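Local coordinates for putative zinc protease (Bordetella parapertussis, PDB 3IVL), which is the inactive peptidase domain of a putative M16-family zinc protease, a protein that as a whole probably acts as a metalloendopeptidase, at residues A[22-27]-A[185-190]; A[27-32]-A[77-82]. All coordinates share one frame; numbering follows the deposited sequence.

Interaction 1 of 2, residues A[22-27]-A[185-190]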
loop_
_atom_site.group_PDB
_atom_site.type_symbol
_atom_site.label_atom_id
_atom_site.label_comp_id
_atom_site.label_asym_id
_atom_site.label_seq_id
_atom_site.Cartn_x
_atom_site.Cartn_y
_atom_site.Cartn_z
ATOM N N PRO A 22 -20.858 0.815 21.817
ATOM C CA PRO A 22 -19.860 1.573 21.080
ATOM C C PRO A 22 -19.904 1.319 19.600
ATOM O O PRO A 22 -20.347 0.315 19.167
ATOM C CB PRO A 22 -18.556 1.061 21.664
ATOM C CG PRO A 22 -18.932 0.431 22.916
ATOM C CD PRO A 22 -20.215 -0.188 22.650
ATOM N N LEU A 23 -19.536 2.308 18.834
ATOM C CA LEU A 23 -19.328 2.138 17.415
ATOM C C LEU A 23 -17.980 2.704 17.041
ATOM O O LEU A 23 -17.655 3.770 17.465
ATOM C CB LEU A 23 -20.490 2.749 16.648
ATOM C CG LEU A 23 -20.356 3.701 15.476
ATOM C CD1 LEU A 23 -19.418 3.257 14.446
ATOM C CD2 LEU A 23 -21.678 3.863 14.880
ATOM N N VAL A 24 -17.190 1.971 16.281
ATOM C CA VAL A 24 -16.142 2.162 15.704
ATOM C C VAL A 24 -16.125 2.582 14.249
ATOM O O VAL A 24 -16.910 1.989 13.566
ATOM C CB VAL A 24 -15.285 0.928 16.028
ATOM C CG1 VAL A 24 -14.487 0.454 14.846
ATOM C CG2 VAL A 24 -14.449 1.177 17.293
ATOM N N ALA A 25 -15.353 3.560 13.832
ATOM C CA ALA A 25 -15.342 3.939 12.423
ATOM C C ALA A 25 -13.979 4.234 11.841
ATOM O O ALA A 25 -13.112 4.678 12.527
ATOM C CB ALA A 25 -16.251 5.100 12.193
ATOM N N ALA A 26 -13.854 4.010 10.547
ATOM C CA ALA A 26 -12.734 4.409 9.731
ATOM C C ALA A 26 -13.094 5.323 8.543
ATOM O O ALA A 26 -13.904 4.989 7.730
ATOM C CB ALA A 26 -12.063 3.214 9.240
HETATM N N MSE A 27 -12.449 6.469 8.469
HETATM C CA MSE A 27 -12.627 7.443 7.428
HETATM C C MSE A 27 -11.369 7.666 6.592
HETATM O O MSE A 27 -10.298 7.842 7.101
HETATM C CB MSE A 27 -13.021 8.769 8.027
HETATM C CG MSE A 27 -14.353 8.798 8.626
HETATM SE SE MSE A 27 -14.327 8.742 10.479
HETATM C CE MSE A 27 -15.699 9.918 10.772
ATOM N N GLU A 185 -9.555 7.425 12.475
ATOM C CA GLU A 185 -10.247 6.451 13.272
ATOM C C GLU A 185 -11.199 7.121 14.212
ATOM O O GLU A 185 -10.867 8.066 14.843
ATOM C CB GLU A 185 -9.270 5.612 14.064
ATOM C CG GLU A 185 -8.636 4.474 13.341
ATOM C CD GLU A 185 -7.723 3.671 14.234
ATOM O OE1 GLU A 185 -7.520 4.047 15.379
ATOM O OE2 GLU A 185 -7.212 2.651 13.809
ATOM N N GLY A 186 -12.407 6.609 14.258
ATOM C CA GLY A 186 -13.422 7.138 15.117
ATOM C C GLY A 186 -14.033 6.139 16.058
ATOM O O GLY A 186 -14.363 5.053 15.687
ATOM N N ARG A 187 -14.205 6.556 17.288
ATOM C CA ARG A 187 -14.894 5.756 18.267
ATOM C C ARG A 187 -16.000 6.511 18.936
ATOM O O ARG A 187 -15.759 7.475 19.571
ATOM C CB ARG A 187 -13.909 5.299 19.305
ATOM C CG ARG A 187 -12.834 4.482 18.732
ATOM C CD ARG A 187 -11.686 4.269 19.669
ATOM N NE ARG A 187 -11.058 2.998 19.376
ATOM C CZ ARG A 187 -9.822 2.683 19.684
ATOM N NH1 ARG A 187 -9.078 3.540 20.323
ATOM N NH2 ARG A 187 -9.336 1.510 19.356
ATOM N N TYR A 188 -17.220 6.050 18.817
ATOM C CA TYR A 188 -18.282 6.624 19.601
ATOM C C TYR A 188 -18.517 5.686 20.739
ATOM O O TYR A 188 -18.951 4.585 20.557
ATOM C CB TYR A 188 -19.556 6.780 18.782
ATOM C CG TYR A 188 -20.813 6.904 19.593
ATOM C CD1 TYR A 188 -20.883 7.764 20.639
ATOM C CD2 TYR A 188 -21.915 6.142 19.318
ATOM C CE1 TYR A 188 -21.999 7.883 21.371
ATOM C CE2 TYR A 188 -23.050 6.261 20.050
ATOM C CZ TYR A 188 -23.080 7.130 21.086
ATOM O OH TYR A 188 -24.161 7.285 21.864
ATOM N N ILE A 189 -18.206 6.142 21.926
ATOM C CA ILE A 189 -18.381 5.327 23.097
ATOM C C ILE A 189 -19.403 5.955 24.011
ATOM O O ILE A 189 -19.211 7.042 24.465
ATOM C CB ILE A 189 -17.077 5.223 23.836
ATOM C CG1 ILE A 189 -16.074 4.454 23.014
ATOM C CG2 ILE A 189 -17.250 4.547 25.131
ATOM C CD1 ILE A 189 -14.724 4.991 23.124
ATOM N N PRO A 190 -20.499 5.269 24.270
ATOM C CA PRO A 190 -21.508 5.834 25.143
ATOM C C PRO A 190 -20.968 5.896 26.535
ATOM O O PRO A 190 -20.264 5.011 26.945
ATOM C CB PRO A 190 -22.640 4.835 25.039
ATOM C CG PRO A 190 -22.553 4.345 23.716
ATOM C CD PRO A 190 -21.084 4.273 23.383
#
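Leu23 pairs with Tyr188 and Ala25 with Gly186 as the strands 23-27 and 185-188 run antiparallel, their axes 4.5 Å apart at closest approach and their directions 160° apart. Each of these two hydrogen-bonded pairs is closed by reciprocal N-H...O bonds. Leu23 N reaches Tyr188 O at 2.9 Å, while Tyr188 N meets Leu23 O at 2.7 Å. The two bonds between Ala25 and Gly186 are similarly short, with Ala25 N 2.6 Å from Gly186 O.

The side chains divide between two faces. Val24 and Arg187, a non-hydrogen-bonded pair, lie side by side and point the same way; in the valine conformer described here, one of two, CG2 touches Arg187 CG at 3.9 Å. From CG to NE the arginine is extended, carrying its guanidinium past Val24 CG2, which lies at its edge; the side chain also touches Gln94 and Leu98 of helix 94-105, and Asp95 is a long, weak ion-pair partner. Glu185, on the same face, has its carboxylate engaged by Arg183. On the other face Tyr188 stands with CG anti to its backbone N (chi1 160°), which sets the ring beneath Pro190, whose CD sits 4.1 Å above the ring plane and over its centre. The same proline CD lies 3.8 Å from Pro22 CA, and Pro22 CA in turn makes a CA-H...O contact of 3.2 Å with Tyr188 O. Prolines thus pack together where the pairing ends.

Cohesion here is mainly backbone chemistry. The 183-188 strand is the outermost of its sheet within this chain; four main-chain bonds join 22-27 to 185-190, and Met27 adds another with Thr184. The charged groups contribute little across the pairing, since Glu185 is bridged to Arg183 of its own strand and the Arg187 ion pair with Asp95 is weak.

Interaction 2 of 2, residues A[27-32]-A[77-82]; sequences MYHLPA and LDPGLA
His29 and Leu81 lie side by side across an antiparallel strand pairing of the M16 inactive domain, and a CH-pi contact joins them. Leu81 CD1 is centred over one face of the imidazole, 3.6 Å from the ring centroid and only 8° off its normal, so the methyl touches all five ring atoms almost evenly. In His29, chi1 of -73° puts the ring beside Leu81, and chi2 of 68° turns its face to the methyl. Pro79, which follows a cis peptide bond, brings CG to the edge of the same ring. The other Leu81 branch, CD2, lies near CG of Met27, a selenomethionine, while Leu81 CG meets Met27 CB at 4.1 Å; the two side chains cross obliquely.

On the other side of the pairing, Tyr28, Leu30 and Ala82 are buried. There Leu30 lays its side chain over the partner strand: CD1 presses on the backbone at Leu81 C, 3.3 Å away, while CD2 meets Ala82 CB at 4.0 Å. Phe38 and Leu41 of helix 37-48 cover the same leucine. Tyr28 points to this side as well, its hydroxyl hydrogen-bonded to Glu106.

Tyr28 and Ala82 exchange two backbone hydrogen bonds. Beyond the bridges, in the loop residues, Leu30 N still reaches Gly80 O at 3.2 Å, but from well above the carbonyl plane.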
loop_
_atom_site.group_PDB
_atom_site.type_symbol
_atom_site.label_atom_id
_atom_site.label_comp_id
_atom_site.label_asym_id
_atom_site.label_seq_id
_atom_site.Cartn_x
_atom_site.Cartn_y
_atom_site.Cartn_z
HETATM N N MSE A 27 -12.449 6.469 8.469
HETATM C CA MSE A 27 -12.627 7.443 7.428
HETATM C C MSE A 27 -11.369 7.666 6.592
HETATM O O MSE A 27 -10.298 7.842 7.101
HETATM C CB MSE A 27 -13.021 8.769 8.027
HETATM C CG MSE A 27 -14.353 8.798 8.626
HETATM SE SE MSE A 27 -14.327 8.742 10.479
HETATM C CE MSE A 27 -15.699 9.918 10.772
ATOM N N TYR A 28 -11.546 7.692 5.297
ATOM C CA TYR A 28 -10.476 7.929 4.391
ATOM C C TYR A 28 -10.786 9.103 3.502
ATOM O O TYR A 28 -11.855 9.213 3.020
ATOM C CB TYR A 28 -10.308 6.716 3.558
ATOM C CG TYR A 28 -10.041 5.494 4.342
ATOM C CD1 TYR A 28 -8.767 5.007 4.472
ATOM C CD2 TYR A 28 -11.052 4.813 4.950
ATOM C CE1 TYR A 28 -8.512 3.868 5.187
ATOM C CE2 TYR A 28 -10.811 3.680 5.651
ATOM C CZ TYR A 28 -9.533 3.208 5.771
ATOM O OH TYR A 28 -9.295 2.102 6.475
ATOM N N HIS A 29 -9.833 9.981 3.292
ATOM C CA HIS A 29 -9.990 11.069 2.365
ATOM C C HIS A 29 -10.054 10.650 0.933
ATOM O O HIS A 29 -9.451 9.711 0.535
ATOM C CB HIS A 29 -8.945 12.121 2.559
ATOM C CG HIS A 29 -9.162 12.921 3.783
ATOM N ND1 HIS A 29 -9.029 12.389 5.035
ATOM C CD2 HIS A 29 -9.558 14.191 3.954
ATOM C CE1 HIS A 29 -9.324 13.301 5.928
ATOM N NE2 HIS A 29 -9.643 14.405 5.297
ATOM N N LEU A 30 -10.833 11.403 0.191
ATOM C CA LEU A 30 -11.175 11.099 -1.177
ATOM C C LEU A 30 -10.627 12.147 -2.111
ATOM O O LEU A 30 -10.408 13.254 -1.724
ATOM C CB LEU A 30 -12.677 11.050 -1.340
ATOM C CG LEU A 30 -13.465 9.989 -0.594
ATOM C CD1 LEU A 30 -14.901 10.270 -0.679
ATOM C CD2 LEU A 30 -13.190 8.654 -1.120
ATOM N N PRO A 31 -10.467 11.762 -3.357
ATOM C CA PRO A 31 -10.099 12.670 -4.416
ATOM C C PRO A 31 -11.281 13.526 -4.708
ATOM O O PRO A 31 -12.343 13.278 -4.211
ATOM C CB PRO A 31 -9.838 11.752 -5.593
ATOM C CG PRO A 31 -10.399 10.553 -5.291
ATOM C CD PRO A 31 -10.668 10.416 -3.867
ATOM N N ALA A 32 -11.086 14.527 -5.529
ATOM C CA ALA A 32 -12.148 15.437 -5.889
ATOM C C ALA A 32 -13.232 14.703 -6.631
ATOM O O ALA A 32 -12.973 13.729 -7.266
ATOM C CB ALA A 32 -11.613 16.494 -6.727
ATOM N N LEU A 77 -19.133 17.059 1.408
ATOM C CA LEU A 77 -18.161 17.690 2.273
ATOM C C LEU A 77 -17.017 18.207 1.457
ATOM O O LEU A 77 -16.725 17.674 0.428
ATOM C CB LEU A 77 -17.684 16.721 3.348
ATOM C CG LEU A 77 -18.780 16.326 4.326
ATOM C CD1 LEU A 77 -18.621 14.934 4.783
ATOM C CD2 LEU A 77 -18.898 17.254 5.486
ATOM N N ASP A 78 -16.375 19.253 1.913
ATOM C CA ASP A 78 -15.202 19.726 1.232
ATOM C C ASP A 78 -13.996 19.600 2.111
ATOM O O ASP A 78 -13.870 20.318 3.064
ATOM C CB ASP A 78 -15.372 21.206 0.880
ATOM N N PRO A 79 -13.092 18.703 1.792
ATOM C CA PRO A 79 -13.228 17.699 0.753
ATOM C C PRO A 79 -13.970 16.430 1.197
ATOM O O PRO A 79 -14.405 16.293 2.306
ATOM C CB PRO A 79 -11.788 17.376 0.418
ATOM C CG PRO A 79 -11.067 17.660 1.585
ATOM C CD PRO A 79 -11.727 18.774 2.287
ATOM N N GLY A 80 -14.092 15.509 0.278
ATOM C CA GLY A 80 -14.840 14.298 0.482
ATOM C C GLY A 80 -14.229 13.278 1.398
ATOM O O GLY A 80 -13.054 13.238 1.556
ATOM N N LEU A 81 -15.060 12.440 1.976
ATOM C CA LEU A 81 -14.633 11.415 2.882
ATOM C C LEU A 81 -15.400 10.176 2.624
ATOM O O LEU A 81 -16.526 10.243 2.296
ATOM C CB LEU A 81 -14.985 11.866 4.267
ATOM C CG LEU A 81 -14.072 11.715 5.448
ATOM C CD1 LEU A 81 -12.726 12.250 5.184
ATOM C CD2 LEU A 81 -14.697 12.424 6.589
ATOM N N ALA A 82 -14.789 9.034 2.818
ATOM C CA ALA A 82 -15.472 7.771 2.867
ATOM C C ALA A 82 -15.490 7.294 4.302
ATOM O O ALA A 82 -14.550 7.466 5.022
ATOM C CB ALA A 82 -14.823 6.803 2.012
#

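Overall arrangement
Interactions 1 and 2 use opposite edges of one strand, 23-29, which lies between 183-188 and 81-87 in a four-stranded antiparallel sheet. They share Met27, whose backbone also bonds to Thr184, yet their centres are about 18 Å apart. Interaction 1 is a surface contact with an outermost strand: regular backbone bonds dominate, with two charged side chains, Glu185 and Arg187, on the exposed strand and proline and aliphatic contacts beside them. Interaction 2 is partly buried and joins two inner strands near the point where the pairing ends. There the chemistry differs in kind: a leucine methyl covers an imidazole face, and Leu30 packs between the partner backbone and helix 37-48.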